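Local coordinates for arginase (Medicago truncatula, PDB 6VSS), which hydrolyses L-arginine to urea and L-ornithine with a pair of manganese ions, and also converts agmatine to urea and putrescine, at residues G158-S163 with I180-A185; H186-H191 with S267-S272; Y198-P203 with V281-P286. All coordinates share one frame; numbering follows the deposited sequence.

Contact 1: residues G158-S163 with I180-A185. With MN (manganese (II) ion), chain J; MN (manganese (II) ion), chain I.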
ATOM      1  N   GLY B 158      20.381 -11.389  -3.246  1.00 23.23           N
ATOM      2  CA  GLY B 158      21.370 -11.712  -2.247  1.00 24.06           C
ATOM      3  C   GLY B 158      21.870 -10.468  -1.552  1.00 24.09           C
ATOM      4  O   GLY B 158      21.900  -9.399  -2.167  1.00 25.15           O
ATOM      5  N   ASP B 159      22.285 -10.607  -0.306  1.00 25.73           N
ATOM      6  CA  ASP B 159      22.915  -9.501   0.465  1.00 25.53           C
ATOM      7  C   ASP B 159      24.377  -9.349   0.062  1.00 26.51           C
ATOM      8  O   ASP B 159      24.934 -10.181  -0.719  1.00 27.84           O
ATOM      9  CB  ASP B 159      22.660  -9.718   1.938  1.00 26.75           C
ATOM     10  CG  ASP B 159      23.570 -10.753   2.562  1.00 27.35           C
ATOM     11  OD1 ASP B 159      24.690 -10.848   2.076  1.00 26.07           O
ATOM     12  OD2 ASP B 159      23.120 -11.404   3.579  1.00 29.10           O
ATOM     13  N   HIS B 160      25.002  -8.273   0.524  1.00 26.66           N
ATOM     14  CA  HIS B 160      26.256  -7.825  -0.072  1.00 27.89           C
ATOM     15  C   HIS B 160      27.390  -8.779   0.301  1.00 27.29           C
ATOM     16  O   HIS B 160      28.395  -8.658  -0.347  1.00 29.79           O
ATOM     17  CB  HIS B 160      26.515  -6.338   0.229  1.00 29.24           C
ATOM     18  CG  HIS B 160      27.196  -5.681  -0.917  1.00 29.56           C
ATOM     19  ND1 HIS B 160      27.157  -4.322  -1.153  1.00 31.58           N
ATOM     20  CD2 HIS B 160      28.004  -6.202  -1.863  1.00 29.41           C
ATOM     21  CE1 HIS B 160      27.820  -4.078  -2.280  1.00 30.04           C
ATOM     22  NE2 HIS B 160      28.368  -5.192  -2.706  1.00 28.38           N
ATOM     23  N   SER B 161      27.225  -9.696   1.252  1.00 27.50           N
ATOM     24  CA  SER B 161      28.289 -10.629   1.742  1.00 28.03           C
ATOM     25  C   SER B 161      28.863 -11.442   0.578  1.00 28.06           C
ATOM     26  O   SER B 161      30.082 -11.897   0.647  1.00 30.16           O
ATOM     27  CB  SER B 161      27.767 -11.557   2.809  1.00 28.20           C
ATOM     28  OG  SER B 161      26.687 -12.334   2.328  1.00 27.86           O
ATOM     29  N   ILE B 162      28.043 -11.645  -0.436  1.00 27.21           N
ATOM     30  CA  ILE B 162      28.369 -12.560  -1.560  1.00 27.95           C
ATOM     31  C   ILE B 162      29.527 -11.975  -2.389  1.00 27.50           C
ATOM     32  O   ILE B 162      30.295 -12.745  -2.998  1.00 30.06           O
ATOM     33  CB  ILE B 162      27.104 -12.855  -2.394  1.00 27.61           C
ATOM     34  CG1 ILE B 162      26.622 -11.615  -3.139  1.00 27.18           C
ATOM     35  CG2 ILE B 162      25.993 -13.459  -1.553  1.00 27.36           C
ATOM     36  CD1 ILE B 162      25.623 -11.938  -4.145  1.00 27.04           C
ATOM     37  N   SER B 163      29.743 -10.674  -2.389  1.00 27.72           N
ATOM     38  CA  SER B 163      30.758 -10.065  -3.287  1.00 27.65           C
ATOM     39  C   SER B 163      32.139 -10.604  -2.894  1.00 28.22           C
ATOM     40  O   SER B 163      32.962 -10.788  -3.775  1.00 26.79           O
ATOM     41  CB  SER B 163      30.720  -8.575  -3.253  1.00 29.21           C
ATOM     42  OG  SER B 163      29.518  -8.039  -3.795  1.00 28.17           O
ATOM     43  N   ILE B 180      37.919  -2.422  -8.564  1.00 29.16           N
ATOM     44  CA  ILE B 180      36.467  -2.505  -8.281  1.00 27.19           C
ATOM     45  C   ILE B 180      35.838  -1.120  -8.286  1.00 26.58           C
ATOM     46  O   ILE B 180      36.366  -0.188  -7.702  1.00 26.50           O
ATOM     47  CB  ILE B 180      36.185  -3.239  -6.970  1.00 27.59           C
ATOM     48  CG1 ILE B 180      36.785  -4.646  -6.957  1.00 27.37           C
ATOM     49  CG2 ILE B 180      34.681  -3.215  -6.672  1.00 26.41           C
ATOM     50  CD1 ILE B 180      36.563  -5.361  -5.675  1.00 28.37           C
ATOM     51  N   LEU B 181      34.713  -1.034  -8.953  1.00 25.47           N
ATOM     52  CA  LEU B 181      33.810   0.119  -8.896  1.00 24.73           C
ATOM     53  C   LEU B 181      32.624  -0.391  -8.109  1.00 24.62           C
ATOM     54  O   LEU B 181      32.065  -1.416  -8.533  1.00 23.53           O
ATOM     55  CB  LEU B 181      33.372   0.517 -10.300  1.00 24.01           C
ATOM     56  CG  LEU B 181      32.270   1.571 -10.305  1.00 23.69           C
ATOM     57  CD1 LEU B 181      32.702   2.808  -9.543  1.00 23.59           C
ATOM     58  CD2 LEU B 181      31.906   1.892 -11.756  1.00 24.32           C
ATOM     59  N   HIS B 182      32.357   0.235  -6.964  1.00 24.50           N
ATOM     60  CA  HIS B 182      31.419  -0.265  -5.945  1.00 24.53           C
ATOM     61  C   HIS B 182      30.443   0.867  -5.682  1.00 25.31           C
ATOM     62  O   HIS B 182      30.890   1.931  -5.206  1.00 27.12           O
ATOM     63  CB  HIS B 182      32.216  -0.761  -4.749  1.00 25.10           C
ATOM     64  CG  HIS B 182      31.427  -0.949  -3.487  1.00 25.35           C
ATOM     65  ND1 HIS B 182      31.968  -0.675  -2.235  1.00 25.47           N
ATOM     66  CD2 HIS B 182      30.193  -1.450  -3.271  1.00 24.90           C
ATOM     67  CE1 HIS B 182      31.090  -1.017  -1.310  1.00 25.86           C
ATOM     68  NE2 HIS B 182      29.982  -1.468  -1.930  1.00 25.10           N
ATOM     69  N   PHE B 183      29.177   0.663  -6.001  1.00 24.77           N
ATOM     70  CA  PHE B 183      28.064   1.586  -5.654  1.00 25.41           C
ATOM     71  C   PHE B 183      27.419   1.108  -4.362  1.00 25.69           C
ATOM     72  O   PHE B 183      26.998  -0.029  -4.272  1.00 24.82           O
ATOM     73  CB  PHE B 183      27.039   1.665  -6.776  1.00 25.14           C
ATOM     74  CG  PHE B 183      27.592   2.206  -8.069  1.00 25.16           C
ATOM     75  CD1 PHE B 183      28.100   1.350  -9.037  1.00 25.64           C
ATOM     76  CD2 PHE B 183      27.500   3.551  -8.385  1.00 25.74           C
ATOM     77  CE1 PHE B 183      28.562   1.820 -10.260  1.00 24.59           C
ATOM     78  CE2 PHE B 183      27.996   4.031  -9.602  1.00 25.54           C
ATOM     79  CZ  PHE B 183      28.542   3.165 -10.514  1.00 25.42           C
ATOM     80  N   ASP B 184      27.325   1.996  -3.391  1.00 25.84           N
ATOM     81  CA  ASP B 184      26.740   1.623  -2.088  1.00 26.22           C
ATOM     82  C   ASP B 184      26.411   2.878  -1.272  1.00 25.66           C
ATOM     83  O   ASP B 184      27.128   3.837  -1.404  1.00 26.21           O
ATOM     84  CB  ASP B 184      27.737   0.713  -1.394  1.00 25.99           C
ATOM     85  CG  ASP B 184      27.089  -0.301  -0.481  1.00 26.43           C
ATOM     86  OD1 ASP B 184      26.021  -0.022   0.119  1.00 27.77           O
ATOM     87  OD2 ASP B 184      27.607  -1.397  -0.496  1.00 29.49           O
ATOM     88  N   ALA B 185      25.403   2.853  -0.407  1.00 25.25           N
ATOM     89  CA  ALA B 185      25.272   3.824   0.707  1.00 25.43           C
ATOM     90  C   ALA B 185      26.359   3.578   1.768  1.00 26.61           C
ATOM     91  O   ALA B 185      26.706   4.557   2.512  1.00 25.82           O
ATOM     92  CB  ALA B 185      23.896   3.767   1.307  1.00 24.86           C
TER
HETATM   93 MN    MN J 402      26.609  -3.000   0.503  1.00 34.73          MN
HETATM   94 MN    MN I 401      24.354  -0.977   1.264  1.00 29.23          MN
HETATM   95  O   HOH W   1      25.926  -2.107   2.234  1.00 29.70           O
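His160 and Asp184 reach from opposite directions to one manganese ion (chain J), His160 through ND1 at 2.2 Å and Asp184 through OD2 at 2.1 Å. Asp184 OD2 lies at the edge of the His160 ring, near its plane, and ring and carboxylate are only 21° from coplanar; the metal between them, not a hydrogen bond, holds the two ligand atoms together. An aspartate suits this place because its two oxygens can serve two metals: Asp184 OD1 binds the second manganese (chain I) at 2.2 Å, and water 1 also bridges the pair. His182 is the second-shell residue. A chi1 of 164° turns its ring away from its backbone N and places NE2 beside Asp184; the resulting 2.8 Å hydrogen bond from His182 NE2 meets the anti lone pair of Asp184 OD2, tilted from the His182 ring plane. The two imidazoles stand obliquely, His182 NE2 3.4 Å from His160 CE1 and the planes at 80°. With an alanine in place of His182, Asp184 OD2 would probably lose its donor and its bridging carboxylate be less firmly fixed in rotation. His160 NE2 is engaged by Ser267 OG, and His182 ND1 by Gln218. This part of the binuclear manganese centre of arginases joins the loop between strand 151-157 and helix 163-174 to the end of strand 178-183, flanked in the parallel sheet by strands 264-269 and 213-221.

Contact 2: residues H186-H191 with S267-S272. With MN (manganese (II) ion), chain I; MN (manganese (II) ion), chain J.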
ATOM      1  N   HIS B 186      26.911   2.363   1.835  1.00 26.86           N
ATOM      2  CA  HIS B 186      27.658   1.840   3.006  1.00 28.14           C
ATOM      3  C   HIS B 186      28.994   1.339   2.515  1.00 28.08           C
ATOM      4  O   HIS B 186      29.064   0.695   1.488  1.00 26.25           O
ATOM      5  CB  HIS B 186      26.944   0.659   3.688  1.00 29.64           C
ATOM      6  CG  HIS B 186      25.500   0.900   3.956  1.00 29.37           C
ATOM      7  ND1 HIS B 186      24.469   0.421   3.114  1.00 30.52           N
ATOM      8  CD2 HIS B 186      24.915   1.605   4.959  1.00 30.26           C
ATOM      9  CE1 HIS B 186      23.316   0.891   3.621  1.00 29.59           C
ATOM     10  NE2 HIS B 186      23.554   1.595   4.758  1.00 29.38           N
ATOM     11  N   PRO B 187      30.123   1.700   3.149  1.00 29.62           N
ATOM     12  CA  PRO B 187      31.408   1.234   2.629  1.00 29.90           C
ATOM     13  C   PRO B 187      31.554  -0.298   2.629  1.00 30.74           C
ATOM     14  O   PRO B 187      32.426  -0.798   1.937  1.00 31.66           O
ATOM     15  CB  PRO B 187      32.447   1.918   3.536  1.00 30.56           C
ATOM     16  CG  PRO B 187      31.717   3.132   4.129  1.00 31.22           C
ATOM     17  CD  PRO B 187      30.256   2.702   4.228  1.00 30.79           C
ATOM     18  N   ASP B 188      30.832  -1.002   3.494  1.00 30.94           N
ATOM     19  CA  ASP B 188      30.998  -2.459   3.705  1.00 31.88           C
ATOM     20  C   ASP B 188      32.465  -2.818   3.971  1.00 33.37           C
ATOM     21  O   ASP B 188      32.874  -3.891   3.544  1.00 31.66           O
ATOM     22  CB  ASP B 188      30.478  -3.244   2.513  1.00 33.21           C
ATOM     23  CG  ASP B 188      28.969  -3.186   2.338  1.00 34.62           C
ATOM     24  OD1 ASP B 188      28.301  -2.664   3.266  1.00 32.41           O
ATOM     25  OD2 ASP B 188      28.494  -3.721   1.307  1.00 37.52           O
ATOM     26  N   LEU B 189      33.146  -2.051   4.833  1.00 36.04           N
ATOM     27  CA  LEU B 189      34.588  -2.252   5.149  1.00 37.00           C
ATOM     28  C   LEU B 189      34.836  -2.548   6.636  1.00 37.88           C
ATOM     29  O   LEU B 189      35.998  -2.549   7.014  1.00 37.06           O
ATOM     30  CB  LEU B 189      35.328  -0.993   4.709  1.00 36.64           C
ATOM     31  CG  LEU B 189      35.712  -0.995   3.235  1.00 37.25           C
ATOM     32  CD1 LEU B 189      36.073   0.410   2.760  1.00 38.35           C
ATOM     33  CD2 LEU B 189      36.879  -1.953   2.989  1.00 36.74           C
ATOM     34  N   TYR B 190      33.808  -2.820   7.445  1.00 40.59           N
ATOM     35  CA  TYR B 190      33.980  -3.201   8.871  1.00 43.38           C
ATOM     36  C   TYR B 190      34.950  -4.379   9.024  1.00 44.68           C
ATOM     37  O   TYR B 190      34.808  -5.381   8.297  1.00 44.46           O
ATOM     38  CB  TYR B 190      32.677  -3.700   9.469  1.00 46.05           C
ATOM     39  CG  TYR B 190      31.726  -2.610   9.845  1.00 47.13           C
ATOM     40  CD1 TYR B 190      31.747  -2.049  11.114  1.00 48.13           C
ATOM     41  CD2 TYR B 190      30.790  -2.159   8.926  1.00 48.62           C
ATOM     42  CE1 TYR B 190      30.824  -1.076  11.462  1.00 49.85           C
ATOM     43  CE2 TYR B 190      29.858  -1.193   9.261  1.00 47.47           C
ATOM     44  CZ  TYR B 190      29.893  -0.642  10.527  1.00 48.32           C
ATOM     45  OH  TYR B 190      28.999   0.347  10.820  1.00 55.10           O
ATOM     46  N   HIS B 191      35.869  -4.313   9.985  1.00 45.76           N
ATOM     47  CA  HIS B 191      36.778  -5.455  10.277  1.00 47.82           C
ATOM     48  C   HIS B 191      35.957  -6.546  10.960  1.00 47.66           C
ATOM     49  O   HIS B 191      36.213  -7.718  10.690  1.00 46.07           O
ATOM     50  CB  HIS B 191      37.972  -5.047  11.139  1.00 51.78           C
ATOM     51  CG  HIS B 191      38.822  -6.207  11.542  1.00 56.60           C
ATOM     52  ND1 HIS B 191      39.452  -7.030  10.612  1.00 59.69           N
ATOM     53  CD2 HIS B 191      39.154  -6.686  12.757  1.00 58.31           C
ATOM     54  CE1 HIS B 191      40.142  -7.949  11.240  1.00 61.69           C
ATOM     55  NE2 HIS B 191      39.970  -7.764  12.558  1.00 60.75           N
ATOM     56  N   SER B 267      30.373  -3.790  -8.646  1.00 25.83           N
ATOM     57  CA  SER B 267      29.440  -4.241  -7.590  1.00 25.00           C
ATOM     58  C   SER B 267      28.401  -3.135  -7.371  1.00 24.33           C
ATOM     59  O   SER B 267      28.781  -2.006  -6.965  1.00 24.14           O
ATOM     60  CB  SER B 267      30.203  -4.545  -6.359  1.00 25.30           C
ATOM     61  OG  SER B 267      29.314  -4.880  -5.295  1.00 26.56           O
ATOM     62  N   ILE B 268      27.152  -3.389  -7.670  1.00 23.59           N
ATOM     63  CA  ILE B 268      26.072  -2.377  -7.458  1.00 23.64           C
ATOM     64  C   ILE B 268      25.198  -2.797  -6.264  1.00 23.63           C
ATOM     65  O   ILE B 268      24.395  -3.792  -6.395  1.00 22.66           O
ATOM     66  CB  ILE B 268      25.266  -2.165  -8.741  1.00 24.18           C
ATOM     67  CG1 ILE B 268      26.205  -2.102  -9.962  1.00 24.71           C
ATOM     68  CG2 ILE B 268      24.374  -0.932  -8.557  1.00 24.90           C
ATOM     69  CD1 ILE B 268      25.583  -1.712 -11.269  1.00 24.76           C
ATOM     70  N   ASP B 269      25.312  -2.071  -5.140  1.00 23.51           N
ATOM     71  CA  ASP B 269      24.324  -2.200  -4.039  1.00 24.21           C
ATOM     72  C   ASP B 269      23.136  -1.261  -4.345  1.00 24.13           C
ATOM     73  O   ASP B 269      23.346  -0.086  -4.567  1.00 24.33           O
ATOM     74  CB  ASP B 269      25.027  -2.019  -2.701  1.00 25.48           C
ATOM     75  CG  ASP B 269      24.122  -2.158  -1.482  1.00 26.13           C
ATOM     76  OD1 ASP B 269      22.894  -1.953  -1.669  1.00 25.46           O
ATOM     77  OD2 ASP B 269      24.664  -2.301  -0.365  1.00 30.28           O
ATOM     78  N   VAL B 270      21.934  -1.826  -4.517  1.00 23.66           N
ATOM     79  CA  VAL B 270      20.687  -1.076  -4.868  1.00 23.60           C
ATOM     80  C   VAL B 270      20.478   0.055  -3.845  1.00 22.88           C
ATOM     81  O   VAL B 270      19.914   1.080  -4.248  1.00 22.36           O
ATOM     82  CB  VAL B 270      19.461  -2.006  -4.931  1.00 24.46           C
ATOM     83  CG1 VAL B 270      18.172  -1.226  -5.257  1.00 24.98           C
ATOM     84  CG2 VAL B 270      19.670  -3.107  -5.957  1.00 24.43           C
ATOM     85  N   ASP B 271      20.940  -0.105  -2.594  1.00 22.24           N
ATOM     86  CA  ASP B 271      20.768   0.954  -1.553  1.00 23.15           C
ATOM     87  C   ASP B 271      21.712   2.118  -1.806  1.00 22.35           C
ATOM     88  O   ASP B 271      21.431   3.123  -1.148  1.00 23.67           O
ATOM     89  CB  ASP B 271      20.832   0.527  -0.088  1.00 23.54           C
ATOM     90  CG  ASP B 271      22.185   0.126   0.451  1.00 23.73           C
ATOM     91  OD1 ASP B 271      23.209   0.426  -0.122  1.00 26.33           O
ATOM     92  OD2 ASP B 271      22.165  -0.558   1.419  1.00 27.10           O
ATOM     93  N   SER B 272      22.596   2.081  -2.812  1.00 21.64           N
ATOM     94  CA  SER B 272      23.281   3.284  -3.343  1.00 21.76           C
ATOM     95  C   SER B 272      22.250   4.325  -3.795  1.00 21.76           C
ATOM     96  O   SER B 272      22.476   5.524  -3.600  1.00 20.72           O
ATOM     97  CB  SER B 272      24.249   2.987  -4.450  1.00 22.71           C
ATOM     98  OG  SER B 272      23.619   2.431  -5.594  1.00 22.87           O
TER
HETATM   99 MN    MN I 401      24.354  -0.977   1.264  1.00 29.23          MN
HETATM  100 MN    MN J 402      26.609  -3.000   0.503  1.00 34.73          MN
HETATM  101  O   HOH W   1      25.926  -2.107   2.234  1.00 29.70           O
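His186 and Asp271 share one manganese ion (chain I), and their side chains cross at about a right angle where they meet at it. Imidazole offers the metal one nitrogen lone pair, from His186 ND1 at 2.3 Å, whereas a carboxylate can chelate: Asp271 OD1 and OD2 lie 2.3 and 2.2 Å from the ion. Asp271 CG sits between its backbone N and carbonyl carbon (chi1 71°), which turns both oxygens to the metal. Ring and carboxylate planes are 67° apart. The far nitrogen, His186 NE2, is held by Glu285, which limits rotation of the ring. Asp269 OD2 binds both manganese ions, at 2.1 Å from that of chain I and 2.2 Å from that of chain J. Asp269 and Asp271 form the DxD motif at the end of strand 264-269, Asp271 lying just beyond it, in the binuclear site of the arginase fold. In an Asx turn, Asp269 OD1 accepts from Asp271 N at 2.8 Å, steadying the carboxylate. Ser272 bonds through N and OG to Asp269 O, which is thus gripped twice, at the start of the 3-10 turn 270-272. Asp188 OD2 binds the chain J ion, while Asp188 OD1 receives a hydrogen bond at 2.6 Å from the water shared by both metals.

Contact 3: residues Y198-P203 with V281-P286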
ATOM      1  N   TYR B 198      31.601 -13.021   7.752  1.00 47.19           N
ATOM      2  CA  TYR B 198      30.937 -13.028   6.421  1.00 48.43           C
ATOM      3  C   TYR B 198      29.777 -12.017   6.369  1.00 45.29           C
ATOM      4  O   TYR B 198      28.890 -12.183   5.517  1.00 44.25           O
ATOM      5  CB  TYR B 198      30.387 -14.429   6.125  1.00 49.70           C
ATOM      6  CG  TYR B 198      31.469 -15.460   5.988  1.00 50.85           C
ATOM      7  CD1 TYR B 198      32.217 -15.515   4.828  1.00 50.46           C
ATOM      8  CD2 TYR B 198      31.791 -16.333   7.027  1.00 52.75           C
ATOM      9  CE1 TYR B 198      33.242 -16.434   4.676  1.00 49.82           C
ATOM     10  CE2 TYR B 198      32.809 -17.268   6.889  1.00 51.01           C
ATOM     11  CZ  TYR B 198      33.535 -17.314   5.707  1.00 51.62           C
ATOM     12  OH  TYR B 198      34.557 -18.198   5.509  1.00 51.73           O
ATOM     13  N   SER B 199      29.731 -11.047   7.278  1.00 43.32           N
ATOM     14  CA  SER B 199      28.631 -10.044   7.357  1.00 42.16           C
ATOM     15  C   SER B 199      28.514  -9.306   6.016  1.00 38.37           C
ATOM     16  O   SER B 199      29.552  -9.099   5.373  1.00 35.66           O
ATOM     17  CB  SER B 199      28.885  -9.070   8.491  1.00 43.51           C
ATOM     18  OG  SER B 199      28.096  -7.883   8.371  1.00 44.76           O
ATOM     19  N   HIS B 200      27.335  -8.773   5.701  1.00 37.37           N
ATOM     20  CA  HIS B 200      27.108  -7.951   4.484  1.00 35.98           C
ATOM     21  C   HIS B 200      27.742  -6.566   4.619  1.00 36.72           C
ATOM     22  O   HIS B 200      27.748  -5.830   3.618  1.00 39.31           O
ATOM     23  CB  HIS B 200      25.629  -7.893   4.155  1.00 34.71           C
ATOM     24  CG  HIS B 200      24.798  -6.990   4.985  1.00 34.12           C
ATOM     25  ND1 HIS B 200      23.596  -6.498   4.514  1.00 32.27           N
ATOM     26  CD2 HIS B 200      24.945  -6.498   6.233  1.00 34.96           C
ATOM     27  CE1 HIS B 200      23.025  -5.758   5.434  1.00 32.19           C
ATOM     28  NE2 HIS B 200      23.808  -5.757   6.498  1.00 34.01           N
ATOM     29  N   ALA B 201      28.348  -6.275   5.780  1.00 38.25           N
ATOM     30  CA  ALA B 201      29.023  -5.009   6.131  1.00 37.90           C
ATOM     31  C   ALA B 201      30.562  -5.154   6.175  1.00 36.94           C
ATOM     32  O   ALA B 201      31.215  -4.147   6.558  1.00 35.44           O
ATOM     33  CB  ALA B 201      28.476  -4.555   7.479  1.00 38.94           C
ATOM     34  N   SER B 202      31.118  -6.340   5.880  1.00 37.16           N
ATOM     35  CA  SER B 202      32.583  -6.631   5.777  1.00 36.29           C
ATOM     36  C   SER B 202      33.035  -7.248   4.453  1.00 34.66           C
ATOM     37  O   SER B 202      34.214  -7.587   4.326  1.00 34.32           O
ATOM     38  CB  SER B 202      32.986  -7.527   6.890  1.00 37.05           C
ATOM     39  OG  SER B 202      32.629  -6.880   8.090  1.00 38.48           O
ATOM     40  N   PRO B 203      32.201  -7.395   3.395  1.00 33.45           N
ATOM     41  CA  PRO B 203      32.701  -8.051   2.203  1.00 32.97           C
ATOM     42  C   PRO B 203      33.996  -7.391   1.761  1.00 33.26           C
ATOM     43  O   PRO B 203      34.897  -8.081   1.389  1.00 34.00           O
ATOM     44  CB  PRO B 203      31.595  -7.913   1.162  1.00 32.21           C
ATOM     45  CG  PRO B 203      30.588  -6.918   1.737  1.00 31.56           C
ATOM     46  CD  PRO B 203      30.791  -6.973   3.235  1.00 32.10           C
ATOM     47  N   VAL B 281      14.744  -2.101  -0.383  1.00 21.64           N
ATOM     48  CA  VAL B 281      16.075  -2.467   0.198  1.00 22.31           C
ATOM     49  C   VAL B 281      15.908  -2.651   1.704  1.00 23.15           C
ATOM     50  O   VAL B 281      14.954  -2.070   2.248  1.00 23.67           O
ATOM     51  CB  VAL B 281      17.139  -1.379  -0.087  1.00 22.17           C
ATOM     52  CG1 VAL B 281      17.403  -1.233  -1.580  1.00 23.18           C
ATOM     53  CG2 VAL B 281      16.785  -0.026   0.488  1.00 22.12           C
ATOM     54  N   SER B 282      16.833  -3.328   2.370  1.00 23.67           N
ATOM     55  CA  SER B 282      16.859  -3.461   3.845  1.00 25.69           C
ATOM     56  C   SER B 282      17.244  -2.136   4.547  1.00 25.81           C
ATOM     57  O   SER B 282      16.639  -1.839   5.589  1.00 27.25           O
ATOM     58  CB  SER B 282      17.789  -4.614   4.244  1.00 27.29           C
ATOM     59  OG  SER B 282      17.267  -5.861   3.779  1.00 29.21           O
ATOM     60  N   HIS B 283      18.160  -1.336   4.017  1.00 24.89           N
ATOM     61  CA  HIS B 283      18.719  -0.174   4.744  1.00 25.70           C
ATOM     62  C   HIS B 283      18.347   1.080   3.979  1.00 25.01           C
ATOM     63  O   HIS B 283      19.125   1.487   3.165  1.00 25.68           O
ATOM     64  CB  HIS B 283      20.247  -0.332   4.875  1.00 26.90           C
ATOM     65  CG  HIS B 283      20.589  -1.555   5.630  1.00 29.23           C
ATOM     66  ND1 HIS B 283      20.663  -1.562   7.012  1.00 32.14           N
ATOM     67  CD2 HIS B 283      20.778  -2.831   5.223  1.00 32.22           C
ATOM     68  CE1 HIS B 283      20.934  -2.792   7.430  1.00 34.19           C
ATOM     69  NE2 HIS B 283      20.996  -3.601   6.351  1.00 34.05           N
ATOM     70  N   HIS B 284      17.216   1.691   4.260  1.00 25.70           N
ATOM     71  CA  HIS B 284      16.882   3.019   3.692  1.00 26.59           C
ATOM     72  C   HIS B 284      17.918   4.074   4.177  1.00 27.14           C
ATOM     73  O   HIS B 284      18.103   4.195   5.379  1.00 26.39           O
ATOM     74  CB  HIS B 284      15.459   3.400   4.037  1.00 26.55           C
ATOM     75  CG  HIS B 284      14.437   2.601   3.346  1.00 28.71           C
ATOM     76  ND1 HIS B 284      13.250   2.250   3.954  1.00 30.97           N
ATOM     77  CD2 HIS B 284      14.376   2.082   2.113  1.00 29.64           C
ATOM     78  CE1 HIS B 284      12.553   1.487   3.156  1.00 30.11           C
ATOM     79  NE2 HIS B 284      13.196   1.402   2.006  1.00 29.00           N
ATOM     80  N   GLU B 285      18.605   4.804   3.286  1.00 27.38           N
ATOM     81  CA  GLU B 285      19.533   5.902   3.704  1.00 27.08           C
ATOM     82  C   GLU B 285      19.207   7.131   2.867  1.00 24.97           C
ATOM     83  O   GLU B 285      19.696   7.255   1.756  1.00 24.20           O
ATOM     84  CB  GLU B 285      21.008   5.518   3.493  1.00 28.79           C
ATOM     85  CG  GLU B 285      21.434   4.260   4.216  1.00 30.84           C
ATOM     86  CD  GLU B 285      21.612   4.394   5.719  1.00 33.65           C
ATOM     87  OE1 GLU B 285      21.634   5.560   6.194  1.00 35.04           O
ATOM     88  OE2 GLU B 285      21.719   3.313   6.422  1.00 33.94           O
ATOM     89  N   PRO B 286      18.383   8.078   3.344  1.00 24.35           N
ATOM     90  CA  PRO B 286      18.005   9.215   2.499  1.00 24.77           C
ATOM     91  C   PRO B 286      19.212  10.038   2.051  1.00 25.04           C
ATOM     92  O   PRO B 286      20.259  10.045   2.707  1.00 27.27           O
ATOM     93  CB  PRO B 286      17.034  10.034   3.353  1.00 24.49           C
ATOM     94  CG  PRO B 286      16.458   8.973   4.307  1.00 24.71           C
ATOM     95  CD  PRO B 286      17.632   8.034   4.608  1.00 24.49           C
TER
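His200, the ring that meets His283 across this contact, is held at both nitrogens: ND1 is hydrogen-bonded to Glu312 OE1 and NE2 to Ser76 OG. The carbon between them, His200 CE1, is left to touch His283. It stands 3.1 Å from His283 NE2, which lies at the edge of the His200 ring and in its plane. Against the His283 ring the approach is oblique: the planes are 51° apart with centroids at 5.1 Å, and the pair does not stack. The two side chains come from opposite directions. His200 CG sits between its own backbone N and carbonyl carbon (chi1 77°), a torsion that sends the ring from its turn toward the segment 281-286. That turn is tightly made: Ser199 to Ser202 is a type I beta turn, with Ser202 N bonded to Ser199 O at 3.2 Å, and Ser199 OG accepts from Ala201 N at 3.1 Å in an ST turn. Serine suits its place because a short hydroxyl can fold back on the backbone. His283 ND1 is hydrogen-bonded to the carbonyl O of Ser96 of a second subunit. Ser76 and Ser96 are both L-ornithine-binding residues, so the two imidazoles link the substrate pocket to the subunit interface. Because a carbonyl oxygen can only accept, His283 ND1 should be the donor there; NE2 would then probably be the electron-rich nitrogen, consistent with at most a weak, tilted C-H contact from His200.

In the fold
All three contacts are buried, but they lie progressively farther from the middle of the chain, their centres about 6, 11 and 13 Å from its centre. Contacts 1 and 2 share both manganese ions and water 1, and use neighbouring strands 178-183 and 264-269 of one parallel sheet; their chemistry is metal coordination supported by hydrogen bonds to the ligand carboxylates. Contact 3 joins two loops without metal or strand, through imidazoles that have polar partners elsewhere. Hydrogen bonds from His283 and Pro286 hold it to the second subunit, on which contact 2 packs at Tyr190. Contacts 2 and 3 alternate along the chain and meet directly, through Tyr190 O with Ser202 OG, whereas contact 1 closes before either begins.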